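Local coordinates for protein delta-1-pyrroline-5-carboxylate dehydrogenase, mitochondrial (Mus musculus, PDB 4E3X) that catalyses the NAD+-dependent oxidation of L-glutamate gamma-semialdehyde to L-glutamate, the second step of mitochondrial proline breakdown, at residues Glu314-Lys318 with Ile443-Ile448; Ala340-Gln346 with Phe449-Leu453; Ser352-Val356 with Leu469-Thr474; His321-Ser325 with Val457-Asp461. All coordinates share one frame; numbering follows the deposited sequence.

Contact 1. Residues Glu314-Lys318 with Ile443-Ile448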
loop_
_atom_site.group_PDB
_atom_site.type_symbol
_atom_site.label_atom_id
_atom_site.label_comp_id
_atom_site.label_asym_id
_atom_site.label_seq_id
_atom_site.Cartn_x
_atom_site.Cartn_y
_atom_site.Cartn_z
ATOM N N GLU B 314 2.628 -0.644 12.755
ATOM C CA GLU B 314 3.246 -1.816 13.363
ATOM C C GLU B 314 2.768 -1.859 14.806
ATOM O O GLU B 314 2.959 -0.883 15.540
ATOM C CB GLU B 314 4.768 -1.693 13.319
ATOM N N CYS B 315 2.166 -2.980 15.214
ATOM C CA CYS B 315 1.347 -3.024 16.437
ATOM C C CYS B 315 1.669 -4.092 17.475
ATOM O O CYS B 315 0.854 -4.367 18.359
ATOM C CB CYS B 315 -0.126 -3.169 16.069
ATOM S SG CYS B 315 -0.736 -1.816 15.084
ATOM N N GLY B 316 2.833 -4.709 17.369
ATOM C CA GLY B 316 3.256 -5.657 18.392
ATOM C C GLY B 316 2.949 -7.116 18.100
ATOM O O GLY B 316 2.416 -7.461 17.037
ATOM N N GLY B 317 3.299 -7.977 19.049
ATOM C CA GLY B 317 3.166 -9.407 18.850
ATOM C C GLY B 317 3.101 -10.196 20.141
ATOM O O GLY B 317 3.291 -9.651 21.230
ATOM N N LYS B 318 2.809 -11.484 20.013
ATOM C CA LYS B 318 2.942 -12.435 21.112
ATOM C C LYS B 318 3.749 -13.572 20.521
ATOM O O LYS B 318 3.201 -14.557 20.029
ATOM C CB LYS B 318 1.582 -12.931 21.609
ATOM C CG LYS B 318 1.690 -13.806 22.859
ATOM C CD LYS B 318 1.970 -12.984 24.119
ATOM C CE LYS B 318 2.204 -13.884 25.326
ATOM N NZ LYS B 318 2.506 -13.095 26.548
ATOM N N ILE B 443 -2.156 -15.537 29.690
ATOM C CA ILE B 443 -0.761 -15.107 29.637
ATOM C C ILE B 443 -0.052 -15.597 28.365
ATOM O O ILE B 443 1.001 -15.071 27.991
ATOM C CB ILE B 443 0.027 -15.529 30.907
ATOM C CG1 ILE B 443 1.244 -14.620 31.110
ATOM C CG2 ILE B 443 0.429 -17.004 30.838
ATOM C CD1 ILE B 443 1.972 -14.874 32.411
ATOM N N MET B 444 -0.643 -16.586 27.698
ATOM C CA MET B 444 -0.125 -17.075 26.421
ATOM C C MET B 444 -0.613 -16.229 25.244
ATOM O O MET B 444 -0.158 -16.414 24.113
ATOM C CB MET B 444 -0.532 -18.540 26.201
ATOM C CG MET B 444 0.086 -19.535 27.180
ATOM S SD MET B 444 1.815 -19.916 26.830
ATOM C CE MET B 444 1.681 -20.826 25.290
ATOM N N LYS B 445 -1.539 -15.308 25.514
ATOM C CA LYS B 445 -2.217 -14.556 24.453
ATOM C C LYS B 445 -1.897 -13.064 24.447
ATOM O O LYS B 445 -1.817 -12.446 23.389
ATOM C CB LYS B 445 -3.733 -14.723 24.576
ATOM C CG LYS B 445 -4.259 -16.118 24.272
ATOM C CD LYS B 445 -5.747 -16.206 24.593
ATOM C CE LYS B 445 -6.324 -17.572 24.264
ATOM N NZ LYS B 445 -6.573 -17.730 22.805
ATOM N N GLU B 446 -1.729 -12.479 25.627
ATOM C CA GLU B 446 -1.638 -11.027 25.738
ATOM C C GLU B 446 -0.200 -10.519 25.814
ATOM O O GLU B 446 0.632 -11.076 26.535
ATOM C CB GLU B 446 -2.463 -10.533 26.930
ATOM C CG GLU B 446 -3.919 -10.972 26.852
ATOM C CD GLU B 446 -4.746 -10.495 28.025
ATOM O OE1 GLU B 446 -4.619 -9.310 28.402
ATOM O OE2 GLU B 446 -5.523 -11.309 28.567
ATOM N N GLU B 447 0.082 -9.456 25.066
ATOM C CA GLU B 447 1.423 -8.884 25.017
ATOM C C GLU B 447 1.736 -8.119 26.303
ATOM O O GLU B 447 1.079 -7.132 26.631
ATOM C CB GLU B 447 1.589 -7.977 23.791
ATOM C CG GLU B 447 3.019 -7.475 23.592
ATOM C CD GLU B 447 3.174 -6.560 22.383
ATOM O OE1 GLU B 447 2.323 -5.664 22.204
ATOM O OE2 GLU B 447 4.148 -6.753 21.615
ATOM N N ILE B 448 2.746 -8.586 27.028
ATOM C CA ILE B 448 3.116 -8.003 28.311
ATOM C C ILE B 448 4.158 -6.888 28.179
ATOM O O ILE B 448 4.110 -5.900 28.915
ATOM C CB ILE B 448 3.614 -9.095 29.274
ATOM C CG1 ILE B 448 2.497 -10.107 29.541
ATOM C CG2 ILE B 448 4.107 -8.485 30.581
ATOM C CD1 ILE B 448 2.945 -11.313 30.324
HETATM O O HOH W 1 0.075 -5.371 20.932
HETATM O O HOH W 2 4.315 -10.923 26.455
#
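K318 drives its ammonium group into the loop 443-448, where two backbone carbonyls and a water hold it. NZ donates to E446 O at 2.8 Å, approaching from above that carbonyl plane, and to I443 O at 2.9 Å with a smaller tilt. Water 2 accepts the third bond from NZ, at 2.8 Å, and also takes the amide hydrogen of I448. The lysine chain reaches this pocket by one bend, at chi2 (75°), and runs extended from there. Its CG lies 3.4 Å from M444 O, a carbonyl buried here without a polar partner. The side chain of E447 extends the other way, over the backbone of G316 and G317. G317 N points almost straight at E447 OE2 (3.0 Å, 171° at the hydrogen) but meets the carboxylate from above its plane. G317 O lies equally near OE2 as a second acceptor, a close approach that brings no bond. E447 OE1 is tied to C315 O by water 1, which donates to both and lies 2.6 Å from OE1. This is the meeting of two aldehyde dehydrogenase signatures: the E-C-G-G-K run that starts at the proton acceptor E314, and the E-E-I-F-G-P run holding E447, an NAD+-binding residue. A CB on G316 would collide with E447 OE1, so the glycine suits the carboxylate lying there. Further out, S526 OG bonds to G316 O, C315 packs on V288 and F291 of helix 288-300, and W403 of helix 394-409 backs I443 and I448.

Contact 2. Residues Ala340-Gln346 with Phe449-Leu453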
loop_
_atom_site.group_PDB
_atom_site.type_symbol
_atom_site.label_atom_id
_atom_site.label_comp_id
_atom_site.label_asym_id
_atom_site.label_seq_id
_atom_site.Cartn_x
_atom_site.Cartn_y
_atom_site.Cartn_z
ATOM N N ALA B 340 13.751 -13.470 25.085
ATOM C CA ALA B 340 12.761 -13.153 26.106
ATOM C C ALA B 340 13.153 -11.987 27.004
ATOM O O ALA B 340 12.282 -11.242 27.465
ATOM C CB ALA B 340 12.465 -14.374 26.958
ATOM N N PHE B 341 14.445 -11.839 27.276
ATOM C CA PHE B 341 14.870 -10.952 28.355
ATOM C C PHE B 341 15.739 -9.753 27.969
ATOM O O PHE B 341 15.860 -8.822 28.759
ATOM C CB PHE B 341 15.582 -11.765 29.447
ATOM C CG PHE B 341 14.733 -12.849 30.057
ATOM C CD1 PHE B 341 13.399 -12.619 30.356
ATOM C CD2 PHE B 341 15.270 -14.098 30.331
ATOM C CE1 PHE B 341 12.610 -13.614 30.915
ATOM C CE2 PHE B 341 14.489 -15.098 30.895
ATOM C CZ PHE B 341 13.160 -14.850 31.188
ATOM N N GLU B 342 16.341 -9.754 26.782
ATOM C CA GLU B 342 17.099 -8.574 26.361
ATOM C C GLU B 342 16.180 -7.361 26.326
ATOM O O GLU B 342 15.010 -7.468 25.942
ATOM C CB GLU B 342 17.779 -8.790 25.009
ATOM C CG GLU B 342 19.008 -9.682 25.105
ATOM C CD GLU B 342 19.685 -9.911 23.770
ATOM O OE1 GLU B 342 18.985 -10.078 22.750
ATOM O OE2 GLU B 342 20.933 -9.916 23.747
ATOM N N TYR B 343 16.713 -6.217 26.751
ATOM C CA TYR B 343 15.930 -4.994 26.937
ATOM C C TYR B 343 14.652 -5.270 27.747
ATOM O O TYR B 343 13.598 -4.667 27.525
ATOM C CB TYR B 343 15.657 -4.263 25.604
ATOM C CG TYR B 343 15.081 -2.872 25.808
ATOM C CD1 TYR B 343 15.623 -2.010 26.761
ATOM C CD2 TYR B 343 14.000 -2.421 25.058
ATOM C CE1 TYR B 343 15.098 -0.747 26.975
ATOM C CE2 TYR B 343 13.470 -1.155 25.265
ATOM C CZ TYR B 343 14.032 -0.325 26.218
ATOM O OH TYR B 343 13.507 0.931 26.439
ATOM N N GLY B 344 14.759 -6.191 28.703
ATOM C CA GLY B 344 13.638 -6.532 29.558
ATOM C C GLY B 344 12.409 -7.043 28.826
ATOM O O GLY B 344 11.288 -6.855 29.304
ATOM N N GLY B 345 12.612 -7.662 27.664
ATOM C CA GLY B 345 11.506 -8.170 26.867
ATOM C C GLY B 345 10.645 -7.085 26.236
ATOM O O GLY B 345 9.551 -7.368 25.742
ATOM N N GLN B 346 11.132 -5.845 26.248
ATOM C CA GLN B 346 10.363 -4.719 25.720
ATOM C C GLN B 346 10.553 -4.551 24.220
ATOM O O GLN B 346 10.924 -3.474 23.733
ATOM C CB GLN B 346 10.749 -3.442 26.455
ATOM C CG GLN B 346 10.560 -3.551 27.955
ATOM C CD GLN B 346 11.007 -2.293 28.660
ATOM O OE1 GLN B 346 10.185 -1.524 29.162
ATOM N NE2 GLN B 346 12.318 -2.057 28.678
ATOM N N PHE B 449 5.094 -7.045 27.246
ATOM C CA PHE B 449 6.173 -6.067 27.068
ATOM C C PHE B 449 7.006 -5.948 28.347
ATOM O O PHE B 449 7.291 -4.858 28.843
ATOM C CB PHE B 449 5.634 -4.704 26.588
ATOM C CG PHE B 449 6.175 -4.277 25.252
ATOM C CD1 PHE B 449 6.964 -3.144 25.138
ATOM C CD2 PHE B 449 5.912 -5.023 24.114
ATOM C CE1 PHE B 449 7.468 -2.752 23.907
ATOM C CE2 PHE B 449 6.405 -4.637 22.882
ATOM C CZ PHE B 449 7.187 -3.501 22.777
ATOM N N GLY B 450 7.389 -7.104 28.871
ATOM C CA GLY B 450 8.216 -7.190 30.060
ATOM C C GLY B 450 8.979 -8.498 30.031
ATOM O O GLY B 450 8.788 -9.298 29.122
ATOM N N PRO B 451 9.848 -8.725 31.029
ATOM C CA PRO B 451 10.728 -9.897 31.005
ATOM C C PRO B 451 10.023 -11.124 31.567
ATOM O O PRO B 451 10.391 -11.647 32.613
ATOM C CB PRO B 451 11.893 -9.465 31.900
ATOM C CG PRO B 451 11.275 -8.524 32.875
ATOM C CD PRO B 451 10.181 -7.800 32.124
ATOM N N VAL B 452 8.994 -11.566 30.855
ATOM C CA VAL B 452 8.097 -12.606 31.341
ATOM C C VAL B 452 7.892 -13.667 30.270
ATOM O O VAL B 452 7.195 -13.448 29.273
ATOM C CB VAL B 452 6.738 -12.013 31.770
ATOM C CG1 VAL B 452 5.837 -13.103 32.345
ATOM C CG2 VAL B 452 6.947 -10.912 32.805
ATOM N N LEU B 453 8.520 -14.817 30.481
ATOM C CA LEU B 453 8.479 -15.915 29.533
ATOM C C LEU B 453 7.569 -17.011 30.055
ATOM O O LEU B 453 7.715 -17.455 31.198
ATOM C CB LEU B 453 9.886 -16.478 29.340
ATOM C CG LEU B 453 10.017 -17.719 28.455
ATOM C CD1 LEU B 453 9.603 -17.411 27.019
ATOM C CD2 LEU B 453 11.434 -18.249 28.514
HETATM O O HOH W 3 8.083 -9.666 26.115
HETATM O O HOH W 4 7.492 -2.016 28.641
#
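One face of the F449 ring lies on the backbone of Q346, whose C sits 3.6 Å above the ring plane, offset toward the rim. CE1 touches Q346 O at 3.5 Å, and water 4 lies at the ring edge, donating to both Q346 OE1 and F449 O. Chi1 of F449, -119°, lies off the staggered positions, and at this setting the ring reaches Q346. The F341 ring has A340 CB over one face; its CD1 rests 3.8 Å from P451 CB, and V452 N lies near its plane at the edge. Between the rings the backbones press together: G344 O stands 2.9 Å from G450 C and as close to P451 N, which has no hydrogen to give, while a CB on G345 would strike G450 O. Were F449 only an alanine, a gap would probably open against the backbone of Q346, where the ring now packs. Q346 O accepts from N211 ND2, the probable transition-state stabiliser, and Q346 OE1 from I392 N. P451 centres an inverse gamma turn of the family's E-E-I-F-G-P motif, here packed on the glycine-rich turn that leads to the nucleophile C348.

Contact 3. Residues Ser352-Val356 with Leu469-Thr474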
loop_
_atom_site.group_PDB
_atom_site.type_symbol
_atom_site.label_atom_id
_atom_site.label_comp_id
_atom_site.label_asym_id
_atom_site.label_seq_id
_atom_site.Cartn_x
_atom_site.Cartn_y
_atom_site.Cartn_z
ATOM N N SER B 352 7.789 -14.582 24.028
ATOM C CA SER B 352 7.081 -14.646 25.299
ATOM C C SER B 352 6.347 -15.966 25.492
ATOM O O SER B 352 5.773 -16.208 26.554
ATOM C CB SER B 352 6.103 -13.481 25.441
ATOM O OG SER B 352 5.176 -13.468 24.373
ATOM N N ARG B 353 6.355 -16.820 24.471
ATOM C CA ARG B 353 5.847 -18.180 24.631
ATOM C C ARG B 353 6.826 -19.197 24.050
ATOM O O ARG B 353 7.237 -19.095 22.892
ATOM C CB ARG B 353 4.435 -18.335 24.060
ATOM C CG ARG B 353 4.228 -17.759 22.705
ATOM C CD ARG B 353 2.764 -17.812 22.270
ATOM N NE ARG B 353 2.686 -17.186 20.966
ATOM C CZ ARG B 353 2.122 -17.709 19.883
ATOM N NH1 ARG B 353 2.155 -17.016 18.754
ATOM N NH2 ARG B 353 1.528 -18.895 19.922
ATOM N N LEU B 354 7.209 -20.160 24.888
ATOM C CA LEU B 354 8.153 -21.205 24.520
ATOM C C LEU B 354 7.430 -22.545 24.575
ATOM O O LEU B 354 6.824 -22.879 25.588
ATOM C CB LEU B 354 9.325 -21.218 25.503
ATOM C CG LEU B 354 10.368 -22.329 25.312
ATOM C CD1 LEU B 354 11.119 -22.157 24.015
ATOM C CD2 LEU B 354 11.337 -22.389 26.481
ATOM N N TYR B 355 7.496 -23.303 23.485
ATOM C CA TYR B 355 6.857 -24.612 23.402
ATOM C C TYR B 355 7.954 -25.669 23.373
ATOM O O TYR B 355 8.785 -25.665 22.471
ATOM C CB TYR B 355 6.014 -24.707 22.124
ATOM C CG TYR B 355 4.842 -23.744 22.064
ATOM C CD1 TYR B 355 3.558 -24.170 22.380
ATOM C CD2 TYR B 355 5.019 -22.420 21.668
ATOM C CE1 TYR B 355 2.470 -23.301 22.320
ATOM C CE2 TYR B 355 3.938 -21.541 21.617
ATOM C CZ TYR B 355 2.670 -21.987 21.936
ATOM O OH TYR B 355 1.596 -21.116 21.874
ATOM N N VAL B 356 7.956 -26.562 24.364
ATOM C CA VAL B 356 9.041 -27.539 24.531
ATOM C C VAL B 356 8.486 -28.963 24.560
ATOM O O VAL B 356 7.504 -29.213 25.251
ATOM C CB VAL B 356 9.820 -27.281 25.857
ATOM C CG1 VAL B 356 10.950 -28.288 26.044
ATOM C CG2 VAL B 356 10.368 -25.872 25.891
ATOM N N LEU B 469 -1.787 -25.114 17.496
ATOM C CA LEU B 469 -1.996 -24.208 18.619
ATOM C C LEU B 469 -1.078 -22.991 18.571
ATOM O O LEU B 469 -1.502 -21.885 18.900
ATOM C CB LEU B 469 -1.836 -24.943 19.952
ATOM C CG LEU B 469 -2.934 -25.967 20.248
ATOM C CD1 LEU B 469 -2.701 -26.635 21.595
ATOM C CD2 LEU B 469 -4.300 -25.302 20.195
ATOM N N VAL B 470 0.176 -23.186 18.166
ATOM C CA VAL B 470 1.092 -22.053 18.041
ATOM C C VAL B 470 0.470 -21.017 17.100
ATOM O O VAL B 470 0.477 -19.819 17.367
ATOM C CB VAL B 470 2.482 -22.478 17.508
ATOM C CG1 VAL B 470 3.346 -21.245 17.236
ATOM C CG2 VAL B 470 3.170 -23.419 18.487
ATOM N N ASP B 471 -0.102 -21.507 16.008
ATOM C CA ASP B 471 -0.683 -20.665 14.982
ATOM C C ASP B 471 -2.006 -19.993 15.380
ATOM O O ASP B 471 -2.263 -18.864 14.971
ATOM C CB ASP B 471 -0.869 -21.504 13.715
ATOM C CG ASP B 471 -1.560 -20.746 12.614
ATOM O OD1 ASP B 471 -0.979 -19.775 12.089
ATOM O OD2 ASP B 471 -2.690 -21.128 12.265
ATOM N N SER B 472 -2.837 -20.677 16.168
ATOM C CA SER B 472 -4.202 -20.211 16.420
ATOM C C SER B 472 -4.431 -19.547 17.775
ATOM O O SER B 472 -5.459 -18.904 17.980
ATOM C CB SER B 472 -5.182 -21.374 16.282
ATOM O OG SER B 472 -5.029 -22.263 17.375
ATOM N N THR B 473 -3.491 -19.701 18.702
ATOM C CA THR B 473 -3.726 -19.267 20.079
ATOM C C THR B 473 -3.853 -17.752 20.233
ATOM O O THR B 473 -4.704 -17.265 20.987
ATOM C CB THR B 473 -2.652 -19.821 21.037
ATOM O OG1 THR B 473 -2.793 -21.245 21.107
ATOM C CG2 THR B 473 -2.806 -19.234 22.437
ATOM N N THR B 474 -3.032 -17.001 19.506
ATOM C CA THR B 474 -3.004 -15.554 19.673
ATOM C C THR B 474 -3.604 -14.835 18.476
ATOM O O THR B 474 -3.923 -15.448 17.459
ATOM C CB THR B 474 -1.568 -15.019 19.893
ATOM O OG1 THR B 474 -0.923 -14.827 18.624
ATOM C CG2 THR B 474 -0.766 -15.964 20.784
HETATM O O HOH W 5 -0.684 -22.100 22.700
#
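With chi1 at 47°, R353 sets its CG between the backbone N and the carbonyl carbon, and the chain then runs extended to NE, carrying the guanidinium to V470 and T474. NH2 donates to V470 O at 2.9 Å, in the carbonyl plane and on a lone pair, nearly straight at the hydrogen (171°). The same nitrogen gives its other hydrogen to Y355 OH at 3.0 Å, close to the guanidinium plane. T474 CG2 lies over one face of the group, 3.5 Å from R353 CZ. Y355 leaves the strand on the same side, and V470 CG2 sits 3.6 Å above its ring centroid, only 6° off the normal, a CH-pi contact. Water 5, 2.6 Å from Y355 OH, links the phenol to T473 OG1, which itself donates to L469 O. A leucine in place of R353 would probably leave V470 O without its donor and T474 CG2 without the flat group it covers. R353 NE bonds to K318 O, fixing the guanidinium from its other end. Helix 463-472 thus lies across one face of the mixed sheet, where strands 319-323 and 351-357 run parallel, with V470 also meeting F320 of strand 319-323, while L354, on the other side of strand 351-357, faces helix 361-372.

Contact 4. Residues His321-Ser325 with Val457-Asp461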
loop_
_atom_site.group_PDB
_atom_site.type_symbol
_atom_site.label_atom_id
_atom_site.label_comp_id
_atom_site.label_asym_id
_atom_site.label_seq_id
_atom_site.Cartn_x
_atom_site.Cartn_y
_atom_site.Cartn_z
ATOM N N HIS B 321 8.829 -19.236 20.453
ATOM C CA HIS B 321 9.906 -20.152 20.091
ATOM C C HIS B 321 9.320 -21.557 20.198
ATOM O O HIS B 321 8.898 -21.971 21.281
ATOM C CB HIS B 321 11.120 -20.031 21.031
ATOM C CG HIS B 321 12.021 -18.864 20.737
ATOM N ND1 HIS B 321 13.230 -18.683 21.377
ATOM C CD2 HIS B 321 11.886 -17.809 19.894
ATOM C CE1 HIS B 321 13.806 -17.579 20.933
ATOM N NE2 HIS B 321 13.012 -17.030 20.027
ATOM N N PHE B 322 9.284 -22.278 19.082
ATOM C CA PHE B 322 8.788 -23.649 19.063
ATOM C C PHE B 322 9.974 -24.597 18.955
ATOM O O PHE B 322 10.770 -24.500 18.031
ATOM C CB PHE B 322 7.819 -23.891 17.896
ATOM C CG PHE B 322 7.346 -25.316 17.811
ATOM C CD1 PHE B 322 6.233 -25.736 18.524
ATOM C CD2 PHE B 322 8.046 -26.249 17.056
ATOM C CE1 PHE B 322 5.808 -27.062 18.467
ATOM C CE2 PHE B 322 7.632 -27.568 16.998
ATOM C CZ PHE B 322 6.508 -27.971 17.701
ATOM N N VAL B 323 10.063 -25.530 19.895
ATOM C CA VAL B 323 11.176 -26.460 19.945
ATOM C C VAL B 323 10.704 -27.854 19.549
ATOM O O VAL B 323 9.707 -28.352 20.074
ATOM C CB VAL B 323 11.770 -26.515 21.366
ATOM C CG1 VAL B 323 12.901 -27.521 21.435
ATOM C CG2 VAL B 323 12.259 -25.141 21.791
ATOM N N HIS B 324 11.404 -28.458 18.593
ATOM C CA HIS B 324 11.190 -29.848 18.223
ATOM C C HIS B 324 12.238 -30.700 18.939
ATOM O O HIS B 324 13.293 -30.198 19.339
ATOM C CB HIS B 324 11.302 -30.033 16.706
ATOM C CG HIS B 324 11.091 -31.443 16.253
ATOM N ND1 HIS B 324 12.130 -32.261 15.862
ATOM C CD2 HIS B 324 9.963 -32.185 16.133
ATOM C CE1 HIS B 324 11.653 -33.447 15.528
ATOM N NE2 HIS B 324 10.342 -33.426 15.680
ATOM N N SER B 325 11.958 -31.986 19.104
ATOM C CA SER B 325 12.864 -32.864 19.840
ATOM C C SER B 325 14.276 -32.957 19.238
ATOM O O SER B 325 15.225 -33.341 19.921
ATOM C CB SER B 325 12.250 -34.257 19.959
ATOM O OG SER B 325 12.093 -34.835 18.676
ATOM N N VAL B 457 4.754 -27.206 27.884
ATOM C CA VAL B 457 5.409 -28.474 27.583
ATOM C C VAL B 457 4.407 -29.408 26.915
ATOM O O VAL B 457 3.360 -29.707 27.487
ATOM C CB VAL B 457 5.985 -29.135 28.857
ATOM C CG1 VAL B 457 6.679 -30.441 28.502
ATOM C CG2 VAL B 457 6.951 -28.182 29.555
ATOM N N TYR B 458 4.724 -29.856 25.701
ATOM C CA TYR B 458 3.805 -30.705 24.942
ATOM C C TYR B 458 4.369 -32.120 24.764
ATOM O O TYR B 458 5.578 -32.295 24.631
ATOM C CB TYR B 458 3.488 -30.066 23.578
ATOM C CG TYR B 458 4.644 -30.074 22.589
ATOM C CD1 TYR B 458 4.808 -31.134 21.699
ATOM C CD2 TYR B 458 5.571 -29.035 22.551
ATOM C CE1 TYR B 458 5.854 -31.158 20.798
ATOM C CE2 TYR B 458 6.626 -29.055 21.646
ATOM C CZ TYR B 458 6.761 -30.121 20.776
ATOM O OH TYR B 458 7.792 -30.169 19.864
ATOM N N PRO B 459 3.493 -33.139 24.768
ATOM C CA PRO B 459 3.980 -34.500 24.511
ATOM C C PRO B 459 4.554 -34.594 23.103
ATOM O O PRO B 459 3.924 -34.077 22.180
ATOM C CB PRO B 459 2.713 -35.360 24.622
ATOM C CG PRO B 459 1.744 -34.534 25.413
ATOM C CD PRO B 459 2.047 -33.104 25.048
ATOM N N ASP B 460 5.708 -35.242 22.945
ATOM C CA ASP B 460 6.378 -35.330 21.646
ATOM C C ASP B 460 5.430 -35.767 20.537
ATOM O O ASP B 460 5.459 -35.215 19.433
ATOM C CB ASP B 460 7.573 -36.293 21.692
ATOM C CG ASP B 460 8.722 -35.772 22.532
ATOM O OD1 ASP B 460 8.486 -35.369 23.690
ATOM O OD2 ASP B 460 9.870 -35.785 22.034
ATOM N N ASP B 461 4.574 -36.738 20.839
ATOM C CA ASP B 461 3.698 -37.285 19.811
ATOM C C ASP B 461 2.558 -36.348 19.405
ATOM O O ASP B 461 1.818 -36.645 18.467
ATOM C CB ASP B 461 3.186 -38.697 20.162
ATOM C CG ASP B 461 2.375 -38.751 21.457
ATOM O OD1 ASP B 461 1.986 -37.701 22.002
ATOM O OD2 ASP B 461 2.101 -39.877 21.929
HETATM O O HOH W 6 9.174 -32.664 19.315
HETATM O O HOH W 7 10.066 -36.490 19.104
#
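Y458 stretches across to F322 and V323, its CB still short of them and only the far half of its ring in touch. At chi1 71° CG is wedged over the backbone, and the ring is turned toward strand 319-323. CE2 comes first, 3.8 Å from F322 CE1 and 3.5 Å from V323 O. CZ follows, 3.8 Å from F322 CZ. The two rings are near parallel, their planes 17° apart, but they are slid so far, with centroids 5.4 Å apart, that they barely overlap. At the tip, OH lies 3.3 Å from F322 CZ and donates a short bond of 2.6 Å to V323 O, in the carbonyl plane and close to the plane of the phenol ring. Its oxygen also takes a hydrogen from water 6, which in turn accepts from S325 N, so the hydroxyl ties the strand end to the turn after it. Farther along, D460 OD2 lies 3.5 Å from S325 CB, and water 7 joins it to S325 OG; S359 OG bonds to the same carboxylate oxygen. The contact bridges two strands that are not neighbours: both flank strand 351-357, whose P357 touches V323 and Y458. Above the bridge runs helix 463-472, resting L467 and V470 on F322, and Y463 and T466 on Y458. That helix is the crossover of a beta-alpha-beta unit from strand 452-458 to parallel strand 476-483, passing over 351-357 and 319-323, within the alpha/beta catalytic domain, in a part away from the annotated sites.

How the contacts relate
Contacts 2, 3 and 4 build on neighbouring strands of one sheet; contact 1 lies where its loops meet the active site, with G316 about 4 Å from the nucleophile C348. The side chains of Q346 (contact 2) and C315 (contact 1) come within about 7 and 8 Å of a bound proline. Contacts 1 and 3, centres about 11 Å apart, are joined by K318 O to R353 NE (2.8 Å) and K445 NZ to T473 O (2.6 Å). Contacts 1 and 2 use the continuous run 443-453. Strand 351-357 ties contact 3 to contact 4 through V323 N to Y355 O and Y458 N to V356 O, each 2.9 Å. Contact 4 is about 21 Å, between centres, from contact 1.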